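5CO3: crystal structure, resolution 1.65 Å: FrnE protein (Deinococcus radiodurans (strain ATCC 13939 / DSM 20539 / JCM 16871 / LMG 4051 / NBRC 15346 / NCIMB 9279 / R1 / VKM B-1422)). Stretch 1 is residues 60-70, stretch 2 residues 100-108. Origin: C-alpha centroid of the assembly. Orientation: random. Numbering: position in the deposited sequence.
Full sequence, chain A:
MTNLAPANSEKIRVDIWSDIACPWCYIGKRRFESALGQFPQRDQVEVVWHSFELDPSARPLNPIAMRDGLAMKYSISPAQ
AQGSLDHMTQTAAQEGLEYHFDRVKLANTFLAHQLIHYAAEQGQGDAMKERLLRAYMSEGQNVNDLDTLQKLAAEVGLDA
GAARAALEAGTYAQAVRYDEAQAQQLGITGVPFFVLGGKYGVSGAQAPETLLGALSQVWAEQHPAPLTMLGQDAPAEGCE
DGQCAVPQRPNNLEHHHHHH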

ATOM      1  N   PRO A  60       2.530  20.000  -6.127  1.00 34.27           N
ATOM      2  CA  PRO A  60       3.542  19.093  -6.694  1.00 30.37           C
ATOM      3  C   PRO A  60       4.678  18.808  -5.706  1.00 30.67           C
ATOM      4  O   PRO A  60       5.028  17.641  -5.459  1.00 29.31           O
ATOM      5  CB  PRO A  60       4.041  19.864  -7.921  1.00 34.46           C
ATOM      6  CG  PRO A  60       2.850  20.620  -8.354  1.00 39.55           C
ATOM      7  CD  PRO A  60       2.180  21.073  -7.075  1.00 37.43           C
ATOM      8  N   LEU A  61       5.220  19.867  -5.120  1.00 35.29           N
ATOM      9  CA  LEU A  61       6.211  19.739  -4.071  1.00 31.20           C
ATOM     10  C   LEU A  61       6.061  20.865  -3.056  1.00 32.01           C
ATOM     11  O   LEU A  61       6.237  22.030  -3.385  1.00 33.05           O
ATOM     12  CB  LEU A  61       7.622  19.739  -4.651  1.00 27.12           C
ATOM     13  CG  LEU A  61       8.755  19.614  -3.629  1.00 28.02           C
ATOM     14  CD1 LEU A  61       8.695  18.253  -2.954  1.00 29.80           C
ATOM     15  CD2 LEU A  61      10.108  19.828  -4.279  1.00 35.07           C
ATOM     16  N   ASN A  62       5.740  20.493  -1.820  1.00 32.99           N
ATOM     17  CA  ASN A  62       5.645  21.434  -0.700  1.00 35.15           C
ATOM     18  C   ASN A  62       7.017  21.490  -0.025  1.00 33.73           C
ATOM     19  O   ASN A  62       7.483  20.473   0.479  1.00 32.77           O
ATOM     20  CB  ASN A  62       4.552  20.953   0.264  1.00 42.40           C
ATOM     21  CG  ASN A  62       4.325  21.888   1.429  1.00 49.23           C
ATOM     22  OD1 ASN A  62       5.074  22.830   1.640  1.00 45.20           O
ATOM     23  ND2 ASN A  62       3.285  21.613   2.207  1.00 55.21           N
ATOM     24  N   PRO A  63       7.666  22.664  -0.017  1.00 39.69           N
ATOM     25  CA  PRO A  63       9.063  22.784   0.433  1.00 41.05           C
ATOM     26  C   PRO A  63       9.303  22.608   1.935  1.00 41.54           C
ATOM     27  O   PRO A  63      10.458  22.540   2.351  1.00 41.56           O
ATOM     28  CB  PRO A  63       9.435  24.213   0.018  1.00 42.56           C
ATOM     29  CG  PRO A  63       8.136  24.961   0.063  1.00 41.99           C
ATOM     30  CD  PRO A  63       7.100  23.963  -0.424  1.00 36.01           C
ATOM     31  N   ILE A  64       8.250  22.541   2.740  1.00 39.85           N
ATOM     32  CA  ILE A  64       8.446  22.593   4.187  1.00 37.82           C
ATOM     33  C   ILE A  64       8.862  21.243   4.769  1.00 31.20           C
ATOM     34  O   ILE A  64       8.691  20.195   4.139  1.00 29.94           O
ATOM     35  CB  ILE A  64       7.175  23.107   4.902  1.00 33.26           C
ATOM     36  CG1 ILE A  64       6.029  22.092   4.799  1.00 36.56           C
ATOM     37  CG2 ILE A  64       6.744  24.456   4.318  1.00 35.42           C
ATOM     38  CD1 ILE A  64       4.710  22.643   5.338  1.00 37.35           C
ATOM     39  N   ALA A  65       9.433  21.284   5.971  1.00 31.24           N
ATOM     40  CA  ALA A  65       9.860  20.065   6.649  1.00 29.47           C
ATOM     41  C   ALA A  65       8.643  19.218   6.978  1.00 29.50           C
ATOM     42  O   ALA A  65       7.585  19.755   7.303  1.00 30.76           O
ATOM     43  CB  ALA A  65      10.626  20.406   7.907  1.00 34.56           C
ATOM     44  N   MET A  66       8.794  17.895   6.892  1.00 26.56           N
ATOM     45  CA  MET A  66       7.719  16.972   7.253  1.00 28.30           C
ATOM     46  C   MET A  66       7.127  17.288   8.632  1.00 28.33           C
ATOM     47  O   MET A  66       5.896  17.291   8.798  1.00 29.60           O
ATOM     48  CB  MET A  66       8.216  15.535   7.229  1.00 27.33           C
ATOM     49  CG  MET A  66       7.129  14.557   7.570  1.00 25.44           C
ATOM     50  SD  MET A  66       7.698  12.902   7.387  1.00 30.68           S
ATOM     51  CE  MET A  66       6.173  12.004   7.746  1.00 28.63           C
ATOM     52  N   ARG A  67       7.996  17.561   9.605  1.00 28.36           N
ATOM     53  CA  ARG A  67       7.518  17.896  10.950  0.99 29.92           C
ATOM     54  C   ARG A  67       6.538  19.059  10.931  1.00 32.53           C
ATOM     55  O   ARG A  67       5.506  19.024  11.600  1.00 36.86           O
ATOM     56  CB  ARG A  67       8.658  18.252  11.899  0.92 32.70           C
ATOM     57  CG  ARG A  67       8.157  18.622  13.304  0.90 33.96           C
ATOM     58  CD  ARG A  67       9.067  19.604  13.985  1.00 40.27           C
ATOM     59  NE  ARG A  67       9.612  20.535  13.008  0.71 49.63           N
ATOM     60  CZ  ARG A  67      10.779  21.155  13.135  0.60 53.31           C
ATOM     61  NH1 ARG A  67      11.520  20.958  14.215  0.63 57.01           N
ATOM     62  NH2 ARG A  67      11.204  21.971  12.180  0.66 51.54           N
ATOM     63  N   ASP A  68       6.857  20.095  10.162  1.00 33.31           N
ATOM     64  CA  ASP A  68       6.000  21.270  10.107  1.00 37.45           C
ATOM     65  C   ASP A  68       4.702  21.011   9.353  1.00 35.12           C
ATOM     66  O   ASP A  68       3.665  21.573   9.702  1.00 38.35           O
ATOM     67  CB  ASP A  68       6.750  22.442   9.478  1.00 34.70           C
ATOM     68  CG  ASP A  68       7.885  22.925  10.348  1.00 37.57           C
ATOM     69  OD1 ASP A  68       7.861  22.613  11.557  1.00 40.18           O
ATOM     70  OD2 ASP A  68       8.784  23.619   9.845  1.00 42.85           O
ATOM     71  N   GLY A  69       4.756  20.174   8.324  1.00 33.54           N
ATOM     72  CA  GLY A  69       3.561  19.808   7.589  1.00 37.33           C
ATOM     73  C   GLY A  69       2.617  19.001   8.457  1.00 40.11           C
ATOM     74  O   GLY A  69       1.399  19.178   8.416  1.00 42.36           O
ATOM     75  N   LEU A  70       3.190  18.109   9.254  1.00 37.34           N
ATOM     76  CA  LEU A  70       2.421  17.320  10.201  1.00 38.56           C
ATOM     77  C   LEU A  70       1.798  18.223  11.271  1.00 42.66           C
ATOM     78  O   LEU A  70       0.637  18.048  11.640  1.00 46.25           O
ATOM     79  CB  LEU A  70       3.320  16.262  10.834  1.00 42.37           C
ATOM     80  CG  LEU A  70       2.690  14.962  11.329  1.00 51.75           C
ATOM     81  CD1 LEU A  70       3.761  13.904  11.346  1.00 51.65           C
ATOM     82  CD2 LEU A  70       2.102  15.144  12.713  1.00 59.30           C
TER
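Stretch 2 (100-108) HFDRVKLAN

What holds the two backbones together? Two hydrogen bonds do so directly: Asn-62 N donates to Leu-106 O at 2.9 Å, nearly straight at 170°, and Asn-108 N donates to Pro-60 O at 3.0 Å. They lie on either side of the antiparallel pair Leu-61 and Ala-107, whose CA atoms are 4.4 Å apart. Stretch 2 therefore runs against stretch 1 here, in extended conformation, as a short and weakly bonded ladder. Ala-107 CA adds a CA-H...O contact to Pro-60 O at 3.4 Å.

What joins the two stretches where their backbones part? Water takes over. One water accepts from Leu-106 N at 2.9 Å and lies within hydrogen-bonding reach of Asn-62 O (3.1 Å) and Ile-64 O (2.7 Å). A second accepts from Met-66 N at 2.9 Å and donates to Phe-101 O (2.8 Å) and Val-104 O (3.0 Å), tying the first turn of the helix that starts at Met-66 to the 3-10 segment 101-103 and the residue after it.

How does Leu-106 pack? With chi1 m and chi2 t, it reaches past the ladder to the start of the helix. Its CD1 lies 3.8 Å from Ile-64 CG1, 4.1 Å from Met-66 CA and 4.4 Å from Gly-69 CA. Gly-69 leaves room for it: an ideal CB there would come within a tight 3.0 Å of Leu-106 CD1.

Where does Met-66 go? Its side chain, t at all three chi angles, extends into stretch 2. Met-66 SD lies 3.3 Å from Phe-101 CD1 and 3.9 Å from Val-104 CG2, while Met-66 CE sits over one face of the Phe-101 ring, 4.2 Å from its centroid. On the face of the ladder that carries Leu-61 and Ala-107, packing is lighter, with Leu-61 CD1 4.3 Å from Ala-107 CB.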

ATOM      1  N   HIS A 100      14.131   8.375   7.438  1.00 22.86           N
ATOM      2  CA  HIS A 100      14.804   9.662   7.576  1.00 24.87           C
ATOM      3  C   HIS A 100      13.821  10.784   7.261  1.00 25.80           C
ATOM      4  O   HIS A 100      13.790  11.333   6.151  1.00 22.34           O
ATOM      5  CB  HIS A 100      16.043   9.709   6.683  1.00 26.49           C
ATOM      6  CG  HIS A 100      17.080   8.692   7.056  1.00 28.71           C
ATOM      7  ND1 HIS A 100      17.829   8.780   8.210  1.00 29.62           N
ATOM      8  CD2 HIS A 100      17.477   7.552   6.439  1.00 31.20           C
ATOM      9  CE1 HIS A 100      18.650   7.748   8.283  1.00 28.72           C
ATOM     10  NE2 HIS A 100      18.455   6.986   7.222  1.00 28.71           N
ATOM     11  N   PHE A 101      12.997  11.107   8.247  1.00 24.12           N
ATOM     12  CA  PHE A 101      11.920  12.050   8.040  1.00 23.60           C
ATOM     13  C   PHE A 101      12.462  13.464   7.785  1.00 24.43           C
ATOM     14  O   PHE A 101      11.831  14.249   7.091  1.00 25.96           O
ATOM     15  CB  PHE A 101      10.982  12.058   9.233  1.00 23.97           C
ATOM     16  CG  PHE A 101      10.079  10.856   9.319  1.00 26.71           C
ATOM     17  CD1 PHE A 101       9.559  10.265   8.174  1.00 32.60           C
ATOM     18  CD2 PHE A 101       9.742  10.329  10.556  1.00 23.69           C
ATOM     19  CE1 PHE A 101       8.711   9.169   8.259  1.00 28.12           C
ATOM     20  CE2 PHE A 101       8.902   9.225  10.654  1.00 25.81           C
ATOM     21  CZ  PHE A 101       8.374   8.653   9.512  1.00 26.18           C
ATOM     22  N   ASP A 102      13.637  13.766   8.337  1.00 23.91           N
ATOM     23  CA  ASP A 102      14.276  15.073   8.136  1.00 26.02           C
ATOM     24  C   ASP A 102      14.612  15.321   6.663  1.00 25.95           C
ATOM     25  O   ASP A 102      14.844  16.467   6.265  1.00 26.96           O
ATOM     26  CB  ASP A 102      15.548  15.168   8.968  1.00 29.21           C
ATOM     27  CG  ASP A 102      16.470  13.987   8.728  1.00 37.69           C
ATOM     28  OD1 ASP A 102      16.052  12.847   9.013  1.00 44.82           O
ATOM     29  OD2 ASP A 102      17.597  14.181   8.238  1.00 43.71           O
ATOM     30  N   ARG A 103      14.642  14.255   5.857  1.00 26.51           N
ATOM     31  CA  ARG A 103      14.950  14.363   4.424  1.00 25.27           C
ATOM     32  C   ARG A 103      13.721  14.228   3.526  1.00 22.35           C
ATOM     33  O   ARG A 103      13.823  14.355   2.293  1.00 24.39           O
ATOM     34  CB  ARG A 103      15.983  13.298   4.018  1.00 27.79           C
ATOM     35  CG  ARG A 103      17.207  13.251   4.922  1.00 41.59           C
ATOM     36  CD  ARG A 103      18.441  12.759   4.178  1.00 54.79           C
ATOM     37  NE  ARG A 103      18.295  11.415   3.617  1.00 62.66           N
ATOM     38  CZ  ARG A 103      18.901  10.324   4.090  1.00 60.93           C
ATOM     39  NH1 ARG A 103      19.708  10.401   5.145  1.00 60.00           N
ATOM     40  NH2 ARG A 103      18.706   9.154   3.500  1.00 53.22           N
ATOM     41  N   VAL A 104      12.564  13.971   4.133  1.00 23.27           N
ATOM     42  CA  VAL A 104      11.347  13.699   3.377  1.00 21.89           C
ATOM     43  C   VAL A 104      10.951  14.890   2.504  1.00 20.57           C
ATOM     44  O   VAL A 104      10.954  16.041   2.958  1.00 22.12           O
ATOM     45  CB  VAL A 104      10.178  13.331   4.314  1.00 21.05           C
ATOM     46  CG1 VAL A 104       8.826  13.582   3.650  1.00 20.35           C
ATOM     47  CG2 VAL A 104      10.297  11.842   4.692  1.00 18.29           C
ATOM     48  N   LYS A 105      10.614  14.590   1.254  1.00 19.09           N
ATOM     49  CA  LYS A 105      10.134  15.618   0.316  1.00 21.57           C
ATOM     50  C   LYS A 105       8.628  15.488   0.203  1.00 23.28           C
ATOM     51  O   LYS A 105       8.116  14.450  -0.240  1.00 25.23           O
ATOM     52  CB  LYS A 105      10.800  15.448  -1.043  1.00 22.74           C
ATOM     53  CG  LYS A 105      12.314  15.432  -0.969  1.00 30.04           C
ATOM     54  CD  LYS A 105      12.883  16.753  -0.467  1.00 32.17           C
ATOM     55  CE  LYS A 105      14.414  16.764  -0.608  1.00 30.80           C
ATOM     56  NZ  LYS A 105      15.048  15.629   0.175  1.00 30.75           N
ATOM     57  N   LEU A 106       7.908  16.524   0.632  1.00 22.05           N
ATOM     58  CA  LEU A 106       6.452  16.437   0.697  1.00 22.45           C
ATOM     59  C   LEU A 106       5.845  16.621  -0.686  1.00 23.99           C
ATOM     60  O   LEU A 106       5.360  17.704  -1.037  1.00 26.34           O
ATOM     61  CB  LEU A 106       5.894  17.470   1.681  1.00 24.54           C
ATOM     62  CG  LEU A 106       6.269  17.251   3.149  1.00 26.34           C
ATOM     63  CD1 LEU A 106       5.767  18.421   4.000  1.00 27.66           C
ATOM     64  CD2 LEU A 106       5.706  15.938   3.659  1.00 24.31           C
ATOM     65  N   ALA A 107       5.880  15.542  -1.459  1.00 24.17           N
ATOM     66  CA  ALA A 107       5.484  15.550  -2.859  1.00 25.82           C
ATOM     67  C   ALA A 107       4.065  15.032  -3.050  1.00 24.27           C
ATOM     68  O   ALA A 107       3.608  14.145  -2.311  1.00 22.79           O
ATOM     69  CB  ALA A 107       6.471  14.700  -3.686  1.00 25.68           C
ATOM     70  N   ASN A 108       3.371  15.577  -4.048  1.00 24.68           N
ATOM     71  CA  ASN A 108       2.114  14.992  -4.518  1.00 23.58           C
ATOM     72  C   ASN A 108       2.431  13.608  -5.080  1.00 24.91           C
ATOM     73  O   ASN A 108       3.363  13.483  -5.863  1.00 24.38           O
ATOM     74  CB  ASN A 108       1.468  15.896  -5.589  1.00 25.43           C
ATOM     75  CG  ASN A 108       0.115  15.376  -6.056  1.00 32.56           C
ATOM     76  OD1 ASN A 108       0.034  14.340  -6.714  1.00 31.10           O
ATOM     77  ND2 ASN A 108      -0.953  16.101  -5.723  1.00 30.84           N
TER
HETATM   78  O   HOH W   1       9.409  18.616   2.048  1.00 35.81           O
HETATM   79  O   HOH W   2      11.218  16.709   5.881  1.00 31.58           O